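Local atomic coordinates of EchA1_1 (PDB entry 3R9T), a protein that probably catalyses the reversible hydration of (2E)-enoyl-CoA thioesters to (3S)-3-hydroxyacyl-CoA, a step of fatty acid oxidation. Residues R16-V21 with E53-V58; E47-P52 with F99-T104; F134-V139 with R164-G169; E155-K160 with W180-E185. All blocks are in the same frame, centred on the assembly; numbering follows the deposited sequence. Where two conformers were deposited one is given.

Contact 1 (R16-V21 with E53-V58); sequences RGNVMV and EVRAVV
Asn18 turns one face of its side-chain amide to the aliphatic part of Arg55, whose CB and CG both lie over it; Arg55 CG is 3.8 Å from Asn18 ND2. The amide and guanidinium planes stand 59° apart and do not stack, for the Arg55 chain bends away to give NH2 to the carbonyl of Asn206. This pair marks the start of two parallel strands, 19-24 and 56-61, which helix 35-50 links in a beta-alpha-beta unit of the crotonase fold. Gly17 suits the preceding type II' turn because its positive phi costs glycine little. Asn18 O accepts a nearly straight bond from Arg55 N at 2.7 Å, in the carbonyl plane, and a weak one from Ala56 N. Met20 then grips the neighbouring strand with both backbone polar atoms: its N donates to Ala56 O at 2.9 Å, and its O accepts from Val58 N. Beta-branched valines fit such extended backbone. Val19, Val21, Ala56 and Val58 share one face of the sheet; Met20 and Val57 lie on the other, against helix 35-50. With Val19 CG1 anti to the backbone N (chi1 -179°), that methyl meets Val58 CG2 at 3.8 Å.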
loop_
_atom_site.group_PDB
_atom_site.type_symbol
_atom_site.label_atom_id
_atom_site.label_comp_id
_atom_site.label_asym_id
_atom_site.label_seq_id
_atom_site.Cartn_x
_atom_site.Cartn_y
_atom_site.Cartn_z
ATOM N N ARG B 16 24.567 5.067 -22.671
ATOM C CA ARG B 16 23.820 5.848 -23.652
ATOM C C ARG B 16 23.724 7.234 -23.055
ATOM O O ARG B 16 22.829 7.498 -22.247
ATOM C CB ARG B 16 22.401 5.316 -23.882
ATOM C CG ARG B 16 22.273 3.869 -24.296
ATOM C CD ARG B 16 22.741 3.620 -25.706
ATOM N NE ARG B 16 22.595 2.204 -26.035
ATOM C CZ ARG B 16 21.585 1.662 -26.718
ATOM N NH1 ARG B 16 21.581 0.352 -26.937
ATOM N NH2 ARG B 16 20.586 2.405 -27.189
ATOM N N GLY B 17 24.645 8.116 -23.424
ATOM C CA GLY B 17 24.702 9.441 -22.810
ATOM C C GLY B 17 24.927 9.325 -21.309
ATOM O O GLY B 17 25.896 8.695 -20.886
ATOM N N ASN B 18 24.015 9.888 -20.505
ATOM C CA ASN B 18 24.123 9.829 -19.032
ATOM C C ASN B 18 23.388 8.659 -18.360
ATOM O O ASN B 18 23.214 8.650 -17.133
ATOM C CB ASN B 18 23.685 11.150 -18.388
ATOM C CG ASN B 18 22.225 11.521 -18.683
ATOM O OD1 ASN B 18 21.412 10.689 -19.093
ATOM N ND2 ASN B 18 21.897 12.789 -18.462
ATOM N N VAL B 19 22.966 7.688 -19.170
ATOM C CA VAL B 19 22.299 6.479 -18.679
ATOM C C VAL B 19 23.240 5.315 -18.857
ATOM O O VAL B 19 23.809 5.125 -19.933
ATOM C CB VAL B 19 21.006 6.142 -19.472
ATOM C CG1 VAL B 19 20.330 4.874 -18.915
ATOM C CG2 VAL B 19 20.043 7.308 -19.449
ATOM N N MET B 20 23.419 4.535 -17.805
ATOM C CA MET B 20 24.107 3.277 -17.952
ATOM C C MET B 20 23.073 2.227 -18.243
ATOM O O MET B 20 22.106 2.078 -17.488
ATOM C CB MET B 20 24.855 2.905 -16.690
ATOM C CG MET B 20 25.524 1.562 -16.790
ATOM S SD MET B 20 26.238 1.032 -15.236
ATOM C CE MET B 20 27.794 1.941 -15.290
ATOM N N VAL B 21 23.294 1.487 -19.320
ATOM C CA VAL B 21 22.445 0.364 -19.664
ATOM C C VAL B 21 23.179 -0.927 -19.311
ATOM O O VAL B 21 24.275 -1.202 -19.830
ATOM C CB VAL B 21 22.081 0.374 -21.159
ATOM C CG1 VAL B 21 21.265 -0.859 -21.538
ATOM C CG2 VAL B 21 21.338 1.652 -21.517
ATOM N N GLU B 53 28.993 11.177 -13.842
ATOM C CA GLU B 53 28.437 11.364 -15.186
ATOM C C GLU B 53 27.219 10.456 -15.443
ATOM O O GLU B 53 26.475 10.669 -16.405
ATOM C CB GLU B 53 29.475 11.110 -16.264
ATOM C CG GLU B 53 30.586 12.143 -16.377
ATOM C CD GLU B 53 31.456 11.906 -17.603
ATOM O OE1 GLU B 53 31.171 10.956 -18.368
ATOM O OE2 GLU B 53 32.428 12.668 -17.804
ATOM N N VAL B 54 27.041 9.433 -14.607
ATOM C CA VAL B 54 25.859 8.560 -14.687
ATOM C C VAL B 54 24.692 9.132 -13.866
ATOM O O VAL B 54 24.825 9.379 -12.664
ATOM C CB VAL B 54 26.192 7.131 -14.216
ATOM C CG1 VAL B 54 24.941 6.271 -14.223
ATOM C CG2 VAL B 54 27.288 6.509 -15.094
ATOM N N ARG B 55 23.548 9.329 -14.522
ATOM C CA ARG B 55 22.356 9.920 -13.898
ATOM C C ARG B 55 21.193 8.943 -13.706
ATOM O O ARG B 55 20.233 9.250 -12.986
ATOM C CB ARG B 55 21.846 11.097 -14.735
ATOM C CG ARG B 55 22.789 12.296 -14.795
ATOM C CD ARG B 55 23.018 12.939 -13.433
ATOM N NE ARG B 55 21.728 13.115 -12.773
ATOM C CZ ARG B 55 20.867 14.113 -12.975
ATOM N NH1 ARG B 55 21.159 15.140 -13.767
ATOM N NH2 ARG B 55 19.702 14.092 -12.331
ATOM N N ALA B 56 21.260 7.806 -14.384
ATOM C CA ALA B 56 20.214 6.783 -14.310
ATOM C C ALA B 56 20.762 5.457 -14.825
ATOM O O ALA B 56 21.730 5.416 -15.585
ATOM C CB ALA B 56 18.994 7.193 -15.134
ATOM N N VAL B 57 20.122 4.375 -14.401
ATOM C CA VAL B 57 20.485 3.043 -14.808
ATOM C C VAL B 57 19.275 2.329 -15.353
ATOM O O VAL B 57 18.207 2.367 -14.734
ATOM C CB VAL B 57 20.999 2.265 -13.603
ATOM C CG1 VAL B 57 21.237 0.789 -13.944
ATOM C CG2 VAL B 57 22.266 2.928 -13.078
ATOM N N VAL B 58 19.454 1.683 -16.505
ATOM C CA VAL B 58 18.468 0.764 -17.078
ATOM C C VAL B 58 19.018 -0.659 -17.088
ATOM O O VAL B 58 20.165 -0.885 -17.511
ATOM C CB VAL B 58 18.089 1.161 -18.522
ATOM C CG1 VAL B 58 17.197 0.113 -19.182
ATOM C CG2 VAL B 58 17.387 2.508 -18.529
#

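Contact 2 (E47-P52 with F99-T104); sequences EAQHDP and FIDKPT
The C-terminal end of helix 35-50, the helix of a beta-alpha-beta unit, is met by Lys102 and Asp101 from the loop that leads into strand 104-108. Lys102 is long enough to bring its amino group to the carbonyls of the last helical turn. NZ donates to Ala48 O at 2.8 Å, nearly along the C=O axis, and weakly to Gln49 O at 3.5 Å; a water that accepts from NZ also donates to Gln49 O. Asp51 O is close too, but at a poor angle for a bond, whereas Val54 O just beyond the segment is a further acceptor. Gln49 reaches back across the contact. Its CG is anti to the backbone N (chi1 177°) and the chain bends at the next bond, and its OE1 accepts from Asp101 N at 2.8 Å with the N-H pointing almost straight at it. The donor is tilted 18° from the amide plane. Gln49 CB meanwhile packs on Ile100 CG2 at 4.1 Å, so one glutamine supplies both an apolar stem and a polar tip. A cationic amino group among the carbonyls that end a helix should be stabilised by the helix dipole, and its own charge would offset their partial negative charge.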
loop_
_atom_site.group_PDB
_atom_site.type_symbol
_atom_site.label_atom_id
_atom_site.label_comp_id
_atom_site.label_asym_id
_atom_site.label_seq_id
_atom_site.Cartn_x
_atom_site.Cartn_y
_atom_site.Cartn_z
ATOM N N GLU B 47 29.584 1.037 -10.155
ATOM C CA GLU B 47 30.238 2.027 -11.019
ATOM C C GLU B 47 29.282 3.178 -11.270
ATOM O O GLU B 47 29.672 4.343 -11.230
ATOM C CB GLU B 47 30.665 1.389 -12.351
ATOM C CG GLU B 47 31.136 2.360 -13.457
ATOM C CD GLU B 47 32.320 3.240 -13.045
ATOM O OE1 GLU B 47 33.418 3.051 -13.609
ATOM O OE2 GLU B 47 32.165 4.123 -12.170
ATOM N N ALA B 48 28.018 2.842 -11.491
ATOM C CA ALA B 48 26.996 3.851 -11.742
ATOM C C ALA B 48 26.874 4.766 -10.526
ATOM O O ALA B 48 26.757 5.987 -10.667
ATOM C CB ALA B 48 25.646 3.178 -12.056
ATOM N N GLN B 49 26.898 4.172 -9.335
ATOM C CA GLN B 49 26.780 4.934 -8.105
ATOM C C GLN B 49 27.916 5.943 -8.019
ATOM O O GLN B 49 27.716 7.058 -7.564
ATOM C CB GLN B 49 26.817 4.020 -6.881
ATOM C CG GLN B 49 26.761 4.744 -5.539
ATOM C CD GLN B 49 25.501 5.564 -5.422
ATOM O OE1 GLN B 49 24.498 5.081 -4.926
ATOM N NE2 GLN B 49 25.534 6.796 -5.922
ATOM N N HIS B 50 29.104 5.554 -8.462
ATOM C CA HIS B 50 30.291 6.366 -8.192
ATOM C C HIS B 50 30.678 7.333 -9.290
ATOM O O HIS B 50 31.446 8.270 -9.049
ATOM C CB HIS B 50 31.439 5.460 -7.777
ATOM C CG HIS B 50 31.196 4.836 -6.445
ATOM N ND1 HIS B 50 31.083 5.590 -5.298
ATOM C CD2 HIS B 50 30.924 3.560 -6.084
ATOM C CE1 HIS B 50 30.810 4.797 -4.278
ATOM N NE2 HIS B 50 30.706 3.560 -4.728
ATOM N N ASP B 51 30.136 7.121 -10.481
ATOM C CA ASP B 51 30.440 7.964 -11.618
ATOM C C ASP B 51 29.418 9.108 -11.641
ATOM O O ASP B 51 28.242 8.888 -11.947
ATOM C CB ASP B 51 30.401 7.120 -12.902
ATOM C CG ASP B 51 30.782 7.905 -14.147
ATOM O OD1 ASP B 51 30.878 9.146 -14.077
ATOM O OD2 ASP B 51 30.976 7.272 -15.206
ATOM N N PRO B 52 29.853 10.344 -11.322
ATOM C CA PRO B 52 28.844 11.397 -11.372
ATOM C C PRO B 52 28.388 11.748 -12.805
ATOM O O PRO B 52 27.470 12.540 -12.964
ATOM C CB PRO B 52 29.544 12.590 -10.708
ATOM C CG PRO B 52 31.003 12.352 -10.906
ATOM C CD PRO B 52 31.219 10.898 -11.283
ATOM N N PHE B 99 21.141 -1.042 -2.905
ATOM C CA PHE B 99 20.626 0.298 -3.030
ATOM C C PHE B 99 21.694 1.214 -3.620
ATOM O O PHE B 99 22.844 1.262 -3.140
ATOM C CB PHE B 99 20.187 0.873 -1.676
ATOM C CG PHE B 99 19.662 2.277 -1.790
ATOM C CD1 PHE B 99 18.341 2.502 -2.141
ATOM C CD2 PHE B 99 20.512 3.366 -1.631
ATOM C CE1 PHE B 99 17.855 3.804 -2.304
ATOM C CE2 PHE B 99 20.038 4.675 -1.773
ATOM C CZ PHE B 99 18.709 4.886 -2.107
ATOM N N ILE B 100 21.281 1.942 -4.651
ATOM C CA ILE B 100 22.025 3.073 -5.188
ATOM C C ILE B 100 21.126 4.310 -5.245
ATOM O O ILE B 100 19.902 4.212 -5.374
ATOM C CB ILE B 100 22.673 2.780 -6.572
ATOM C CG1 ILE B 100 21.629 2.649 -7.690
ATOM C CG2 ILE B 100 23.607 1.560 -6.462
ATOM C CD1 ILE B 100 22.263 2.733 -9.098
ATOM N N ASP B 101 21.760 5.475 -5.132
ATOM C CA ASP B 101 21.167 6.819 -5.125
ATOM C C ASP B 101 20.508 7.232 -6.428
ATOM O O ASP B 101 19.730 8.210 -6.493
ATOM C CB ASP B 101 22.295 7.838 -4.900
ATOM C CG ASP B 101 22.828 7.833 -3.491
ATOM O OD1 ASP B 101 22.074 7.489 -2.560
ATOM O OD2 ASP B 101 24.011 8.195 -3.316
ATOM N N LYS B 102 20.917 6.566 -7.502
ATOM C CA LYS B 102 20.462 6.934 -8.833
ATOM C C LYS B 102 19.288 6.067 -9.263
ATOM O O LYS B 102 19.201 4.906 -8.891
ATOM C CB LYS B 102 21.620 6.810 -9.803
ATOM C CG LYS B 102 22.936 7.279 -9.166
ATOM C CD LYS B 102 23.677 8.274 -9.969
ATOM C CE LYS B 102 24.986 8.695 -9.281
ATOM N NZ LYS B 102 26.116 8.646 -10.220
ATOM N N PRO B 103 18.367 6.638 -10.041
ATOM C CA PRO B 103 17.208 5.878 -10.461
ATOM C C PRO B 103 17.546 4.646 -11.294
ATOM O O PRO B 103 18.445 4.690 -12.156
ATOM C CB PRO B 103 16.403 6.891 -11.295
ATOM C CG PRO B 103 17.426 7.900 -11.755
ATOM C CD PRO B 103 18.358 8.004 -10.597
ATOM N N THR B 104 16.802 3.569 -11.013
ATOM C CA THR B 104 16.877 2.313 -11.750
ATOM C C THR B 104 15.558 1.986 -12.438
ATOM O O THR B 104 14.500 2.108 -11.846
ATOM C CB THR B 104 17.289 1.137 -10.839
ATOM O OG1 THR B 104 16.331 0.996 -9.776
ATOM C CG2 THR B 104 18.713 1.385 -10.241
HETATM O O HOH W 1 27.824 10.036 -8.351
HETATM O O HOH W 2 25.319 2.401 -3.410
#

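Contact 3 (F134-V139 with R164-G169); sequences FGLPEV and RLLLTG. With BEZ (benzoic acid), chain E.
Leu136, Val139 and Leu165 carry most of the buried surface where the chain leaving strand 133-135 packs on the end of helix 159-168. Leu165 CD2, in one of two modelled conformers, sits 3.7 Å from both CG and CD1 of Leu136, the two side chains crossing at a slant; Leu136 CD1 also approaches Leu166 CD1. Leucine suits both places, its branched end filling space between loop and helix. Val139 points at the helix end, with CG1 3.7 Å from Leu166 O and CG2 3.9 Å from Gly169 CA. Gly169 leaves the helix with positive phi, and a CB there would press tightly on Val139 CG2. Its CA instead makes a C-H...O contact with Leu136 O.

No direct hydrogen bond joins the segments. Two waters do the work: one accepts from Leu136 N and donates to Leu165 O, the other donates to Leu136 O, at 2.7 Å, and to Leu166 O. Asn206 of a second subunit donates to Leu167 O. Between the packed residues Leu136 and Val139, Glu138 turns to the ligand, its OE2 2.5 Å from O2 of benzoic acid. Glu118 lines the same pocket, and this pairing of two glutamates is consistent with the active site of enoyl-CoA hydratases.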
loop_
_atom_site.group_PDB
_atom_site.type_symbol
_atom_site.label_atom_id
_atom_site.label_comp_id
_atom_site.label_asym_id
_atom_site.label_seq_id
_atom_site.Cartn_x
_atom_site.Cartn_y
_atom_site.Cartn_z
ATOM N N PHE B 134 4.940 -11.799 -15.947
ATOM C CA PHE B 134 5.488 -11.700 -14.602
ATOM C C PHE B 134 4.915 -12.814 -13.749
ATOM O O PHE B 134 3.965 -13.481 -14.157
ATOM C CB PHE B 134 5.138 -10.355 -13.985
ATOM C CG PHE B 134 5.747 -9.198 -14.716
ATOM C CD1 PHE B 134 7.013 -8.747 -14.384
ATOM C CD2 PHE B 134 5.086 -8.598 -15.767
ATOM C CE1 PHE B 134 7.615 -7.701 -15.073
ATOM C CE2 PHE B 134 5.681 -7.528 -16.456
ATOM C CZ PHE B 134 6.937 -7.081 -16.106
ATOM N N GLY B 135 5.505 -13.023 -12.578
ATOM C CA GLY B 135 4.972 -14.017 -11.634
ATOM C C GLY B 135 6.033 -14.535 -10.694
ATOM O O GLY B 135 7.234 -14.276 -10.887
ATOM N N LEU B 136 5.578 -15.257 -9.671
ATOM C CA LEU B 136 6.448 -15.872 -8.655
ATOM C C LEU B 136 6.085 -17.352 -8.518
ATOM O O LEU B 136 5.429 -17.762 -7.557
ATOM C CB LEU B 136 6.343 -15.167 -7.303
ATOM C CG LEU B 136 6.738 -13.682 -7.295
ATOM C CD1 LEU B 136 6.338 -13.052 -5.950
ATOM C CD2 LEU B 136 8.221 -13.513 -7.606
ATOM N N PRO B 137 6.541 -18.167 -9.477
ATOM C CA PRO B 137 6.202 -19.586 -9.522
ATOM C C PRO B 137 7.004 -20.475 -8.578
ATOM O O PRO B 137 6.836 -21.700 -8.612
ATOM C CB PRO B 137 6.505 -19.953 -10.985
ATOM C CG PRO B 137 7.638 -19.086 -11.342
ATOM C CD PRO B 137 7.353 -17.767 -10.644
ATOM N N GLU B 138 7.845 -19.877 -7.731
ATOM C CA GLU B 138 8.740 -20.640 -6.852
ATOM C C GLU B 138 8.024 -21.711 -6.027
ATOM O O GLU B 138 8.558 -22.810 -5.789
ATOM C CB GLU B 138 9.474 -19.692 -5.902
ATOM C CG GLU B 138 10.566 -18.816 -6.572
ATOM C CD GLU B 138 10.089 -17.495 -7.130
ATOM O OE1 GLU B 138 8.881 -17.325 -7.303
ATOM O OE2 GLU B 138 10.948 -16.620 -7.408
ATOM N N VAL B 139 6.818 -21.380 -5.580
ATOM C CA VAL B 139 6.052 -22.276 -4.726
ATOM C C VAL B 139 5.634 -23.570 -5.432
ATOM O O VAL B 139 5.198 -24.526 -4.779
ATOM C CB VAL B 139 4.795 -21.597 -4.157
ATOM C CG1 VAL B 139 5.181 -20.486 -3.198
ATOM C CG2 VAL B 139 3.851 -21.109 -5.281
ATOM N N ARG B 164 -2.647 -13.642 -3.953
ATOM C CA ARG B 164 -3.051 -14.651 -4.945
ATOM C C ARG B 164 -1.847 -15.048 -5.808
ATOM O O ARG B 164 -1.593 -16.224 -6.064
ATOM C CB ARG B 164 -4.189 -14.152 -5.849
ATOM C CG ARG B 164 -4.800 -15.312 -6.650
ATOM C CD ARG B 164 -5.705 -14.868 -7.759
ATOM N NE ARG B 164 -6.322 -16.043 -8.379
ATOM C CZ ARG B 164 -5.712 -16.909 -9.203
ATOM N NH1 ARG B 164 -4.446 -16.743 -9.589
ATOM N NH2 ARG B 164 -6.394 -17.954 -9.672
ATOM N N LEU B 165 -1.099 -14.054 -6.260
ATOM C CA LEU B 165 0.082 -14.304 -7.070
ATOM C C LEU B 165 1.121 -15.153 -6.297
ATOM O O LEU B 165 1.704 -16.103 -6.836
ATOM C CB LEU B 165 0.625 -12.944 -7.530
ATOM C CG LEU B 165 1.799 -12.835 -8.493
ATOM C CD1 LEU B 165 1.835 -11.464 -9.161
ATOM C CD2 LEU B 165 3.074 -13.074 -7.735
ATOM N N LEU B 166 1.325 -14.820 -5.033
ATOM C CA LEU B 166 2.351 -15.462 -4.219
ATOM C C LEU B 166 1.989 -16.917 -3.934
ATOM O O LEU B 166 2.845 -17.792 -4.032
ATOM C CB LEU B 166 2.503 -14.697 -2.906
ATOM C CG LEU B 166 3.554 -15.181 -1.911
ATOM C CD1 LEU B 166 4.942 -15.090 -2.551
ATOM C CD2 LEU B 166 3.509 -14.399 -0.595
ATOM N N LEU B 167 0.729 -17.162 -3.575
ATOM C CA LEU B 167 0.296 -18.492 -3.133
ATOM C C LEU B 167 -0.074 -19.438 -4.276
ATOM O O LEU B 167 0.095 -20.650 -4.128
ATOM C CB LEU B 167 -0.865 -18.370 -2.139
ATOM C CG LEU B 167 -0.564 -17.524 -0.897
ATOM C CD1 LEU B 167 -1.740 -17.577 0.065
ATOM C CD2 LEU B 167 0.721 -17.958 -0.195
ATOM N N THR B 168 -0.592 -18.910 -5.394
ATOM C CA THR B 168 -0.892 -19.759 -6.554
ATOM C C THR B 168 0.342 -20.011 -7.421
ATOM O O THR B 168 0.454 -21.069 -8.042
ATOM C CB THR B 168 -2.014 -19.205 -7.472
ATOM O OG1 THR B 168 -1.564 -18.017 -8.139
ATOM C CG2 THR B 168 -3.280 -18.900 -6.691
ATOM N N GLY B 169 1.254 -19.039 -7.475
ATOM C CA GLY B 169 2.410 -19.141 -8.354
ATOM C C GLY B 169 2.071 -18.914 -9.821
ATOM O O GLY B 169 2.901 -19.166 -10.698
HETATM C C BEZ E . 14.115 -16.950 -6.184
HETATM O O1 BEZ E . 14.028 -15.804 -5.720
HETATM O O2 BEZ E . 13.308 -17.332 -7.054
HETATM C C1 BEZ E . 15.226 -17.827 -5.710
HETATM C C2 BEZ E . 16.338 -17.235 -5.125
HETATM C C3 BEZ E . 17.388 -18.029 -4.679
HETATM C C4 BEZ E . 17.317 -19.410 -4.821
HETATM C C5 BEZ E . 16.201 -20.001 -5.409
HETATM C C6 BEZ E . 15.151 -19.208 -5.859
HETATM O O HOH W 3 2.894 -15.896 -9.356
HETATM O O HOH W 4 5.493 -17.762 -4.858
#

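Contact 4 (E155-K160 with W180-E185); sequences EQLPRK and WGLINE
Pro158 packs against Trp180 and Leu157 against Leu182, whereas the backbone carbonyl of Gln156, one residue earlier, meets the same turn through water. On the packed side Pro158 CG lies 3.8 Å from Trp180 CE3 and slightly farther from CZ3, approaching the indole obliquely, with the two side chains roughly perpendicular. Leu157 CD2 lies against Leu182 CB at 3.8 Å. Pro158 is also the N-cap residue of helix 159-168, where a proline's fixed ring and missing N-H are easily accommodated. The facing turn ends helix 174-180 in a Schellman motif: Gly181 takes the positive phi, at backbone angles that would jam a CB against the preceding carbonyl. The contact sets the short link between helices 149-156 and 159-168 against the end of helix 174-180, from which the chain goes on to strand 185-187. On the watery side, Gln156 O accepts hydrogen bonds from two waters. One also donates to Gly181 O at 2.7 Å and the other to Trp180 O; each water lends its two hydrogens to a pair of carbonyl oxygens, which as acceptors cannot bond to each other. The Gln156 side chain touches Leu182 CD1 through CB at 4.1 Å, while its amide serves Leu121 O and, through OE1, Lys160 NZ of a third subunit.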
loop_
_atom_site.group_PDB
_atom_site.type_symbol
_atom_site.label_atom_id
_atom_site.label_comp_id
_atom_site.label_asym_id
_atom_site.label_seq_id
_atom_site.Cartn_x
_atom_site.Cartn_y
_atom_site.Cartn_z
ATOM N N GLU B 155 3.886 -5.276 -0.886
ATOM C CA GLU B 155 4.212 -3.857 -0.735
ATOM C C GLU B 155 3.928 -3.030 -1.992
ATOM O O GLU B 155 3.790 -1.803 -1.916
ATOM C CB GLU B 155 5.673 -3.720 -0.367
ATOM C CG GLU B 155 5.944 -4.201 1.033
ATOM C CD GLU B 155 7.404 -4.179 1.435
ATOM O OE1 GLU B 155 8.279 -3.963 0.567
ATOM O OE2 GLU B 155 7.675 -4.417 2.642
ATOM N N GLN B 156 3.851 -3.699 -3.136
ATOM C CA GLN B 156 3.748 -3.005 -4.415
ATOM C C GLN B 156 2.487 -3.289 -5.212
ATOM O O GLN B 156 2.243 -2.631 -6.215
ATOM C CB GLN B 156 4.982 -3.303 -5.247
ATOM C CG GLN B 156 6.249 -2.944 -4.502
ATOM C CD GLN B 156 7.486 -3.002 -5.357
ATOM O OE1 GLN B 156 7.409 -2.906 -6.585
ATOM N NE2 GLN B 156 8.645 -3.169 -4.720
ATOM N N LEU B 157 1.716 -4.275 -4.772
ATOM C CA LEU B 157 0.434 -4.634 -5.348
ATOM C C LEU B 157 -0.580 -4.657 -4.218
ATOM O O LEU B 157 -0.201 -4.850 -3.064
ATOM C CB LEU B 157 0.517 -6.039 -5.956
ATOM C CG LEU B 157 1.005 -6.276 -7.377
ATOM C CD1 LEU B 157 1.015 -7.756 -7.684
ATOM C CD2 LEU B 157 0.079 -5.607 -8.341
ATOM N N PRO B 158 -1.873 -4.477 -4.521
ATOM C CA PRO B 158 -2.870 -4.615 -3.469
ATOM C C PRO B 158 -2.723 -5.945 -2.758
ATOM O O PRO B 158 -2.445 -6.975 -3.365
ATOM C CB PRO B 158 -4.189 -4.555 -4.228
ATOM C CG PRO B 158 -3.879 -3.714 -5.401
ATOM C CD PRO B 158 -2.500 -4.130 -5.808
ATOM N N ARG B 159 -2.903 -5.916 -1.457
ATOM C CA ARG B 159 -2.623 -7.082 -0.658
ATOM C C ARG B 159 -3.254 -8.365 -1.187
ATOM O O ARG B 159 -2.560 -9.362 -1.344
ATOM C CB ARG B 159 -3.075 -6.827 0.767
ATOM C CG ARG B 159 -3.270 -8.062 1.596
ATOM C CD ARG B 159 -1.964 -8.670 1.961
ATOM N NE ARG B 159 -1.257 -7.870 2.951
ATOM C CZ ARG B 159 -0.098 -8.216 3.503
ATOM N NH1 ARG B 159 0.497 -9.352 3.154
ATOM N NH2 ARG B 159 0.471 -7.424 4.407
ATOM N N LYS B 160 -4.552 -8.368 -1.438
ATOM C CA LYS B 160 -5.197 -9.595 -1.906
ATOM C C LYS B 160 -4.670 -10.052 -3.271
ATOM O O LYS B 160 -4.494 -11.243 -3.501
ATOM C CB LYS B 160 -6.727 -9.435 -1.956
ATOM C CG LYS B 160 -7.457 -10.114 -0.815
ATOM C CD LYS B 160 -7.082 -9.571 0.529
ATOM C CE LYS B 160 -7.916 -10.242 1.605
ATOM N NZ LYS B 160 -7.470 -9.817 2.948
ATOM N N TRP B 180 -2.465 -2.806 -12.054
ATOM C CA TRP B 180 -2.425 -2.856 -10.593
ATOM C C TRP B 180 -1.456 -1.806 -10.052
ATOM O O TRP B 180 -1.463 -1.489 -8.861
ATOM C CB TRP B 180 -2.107 -4.271 -10.092
ATOM C CG TRP B 180 -3.280 -5.230 -10.261
ATOM C CD1 TRP B 180 -3.315 -6.395 -10.994
ATOM C CD2 TRP B 180 -4.591 -5.067 -9.711
ATOM N NE1 TRP B 180 -4.566 -6.961 -10.918
ATOM C CE2 TRP B 180 -5.368 -6.159 -10.147
ATOM C CE3 TRP B 180 -5.188 -4.090 -8.909
ATOM C CZ2 TRP B 180 -6.703 -6.304 -9.794
ATOM C CZ3 TRP B 180 -6.513 -4.234 -8.563
ATOM C CH2 TRP B 180 -7.254 -5.338 -9.000
ATOM N N GLY B 181 -0.632 -1.252 -10.935
ATOM C CA GLY B 181 0.323 -0.198 -10.547
ATOM C C GLY B 181 1.688 -0.753 -10.221
ATOM O O GLY B 181 2.587 -0.070 -9.719
ATOM N N LEU B 182 1.862 -2.008 -10.561
ATOM C CA LEU B 182 3.137 -2.685 -10.394
ATOM C C LEU B 182 4.300 -2.418 -11.387
ATOM O O LEU B 182 5.497 -2.585 -11.061
ATOM C CB LEU B 182 2.850 -4.152 -10.489
ATOM C CG LEU B 182 4.086 -5.042 -10.410
ATOM C CD1 LEU B 182 4.751 -4.881 -9.013
ATOM C CD2 LEU B 182 3.749 -6.498 -10.696
ATOM N N ILE B 183 3.949 -2.179 -12.632
ATOM C CA ILE B 183 4.893 -1.658 -13.605
ATOM C C ILE B 183 4.285 -0.344 -14.035
ATOM O O ILE B 183 3.096 -0.075 -13.770
ATOM C CB ILE B 183 5.144 -2.613 -14.781
ATOM C CG1 ILE B 183 3.890 -2.769 -15.648
ATOM C CG2 ILE B 183 5.675 -3.972 -14.261
ATOM C CD1 ILE B 183 4.169 -3.508 -16.961
ATOM N N ASN B 184 5.097 0.470 -14.702
ATOM C CA ASN B 184 4.692 1.815 -15.107
ATOM C C ASN B 184 4.049 1.933 -16.471
ATOM O O ASN B 184 3.129 2.757 -16.650
ATOM C CB ASN B 184 5.895 2.731 -15.041
ATOM C CG ASN B 184 6.405 2.898 -13.625
ATOM O OD1 ASN B 184 7.312 2.183 -13.200
ATOM N ND2 ASN B 184 5.796 3.813 -12.870
ATOM N N GLU B 185 4.536 1.138 -17.416
ATOM C CA GLU B 185 4.084 1.277 -18.780
ATOM C C GLU B 185 4.333 0.022 -19.615
ATOM O O GLU B 185 5.243 -0.760 -19.349
ATOM C CB GLU B 185 4.707 2.541 -19.360
ATOM C CG GLU B 185 5.989 2.383 -20.001
ATOM C CD GLU B 185 6.346 3.613 -20.813
ATOM O OE1 GLU B 185 7.541 3.848 -20.952
ATOM O OE2 GLU B 185 5.459 4.353 -21.298
HETATM O O HOH W 5 3.798 -0.582 -7.324
HETATM O O HOH W 6 -0.363 -1.573 -6.625
#

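How the contacts relate
From the N terminus, contact 1 closes first, pairing residues 16-21 with 53-58 around helix 35-50. Contact 2 opens on that helix, inside the loop, and closes at 99-104, so the two cross. They also touch: Val57 N lies 2.8 Å from Pro103 O, a probable hydrogen bond. Contacts 3 and 4 follow in series and cross in turn, 155-160 lying between 134-139 and 164-169, and 180-185 beyond. Both use helix 159-168, and Phe134 packs on Ile183. The early pair ties strands 19-24 and 56-61, helix 35-50 and the loop before strand 104-108. Contact 3 sets the pocket chain after strand 133-135 on helix 159-168, and contact 4 joins helix ends; both reach a second subunit.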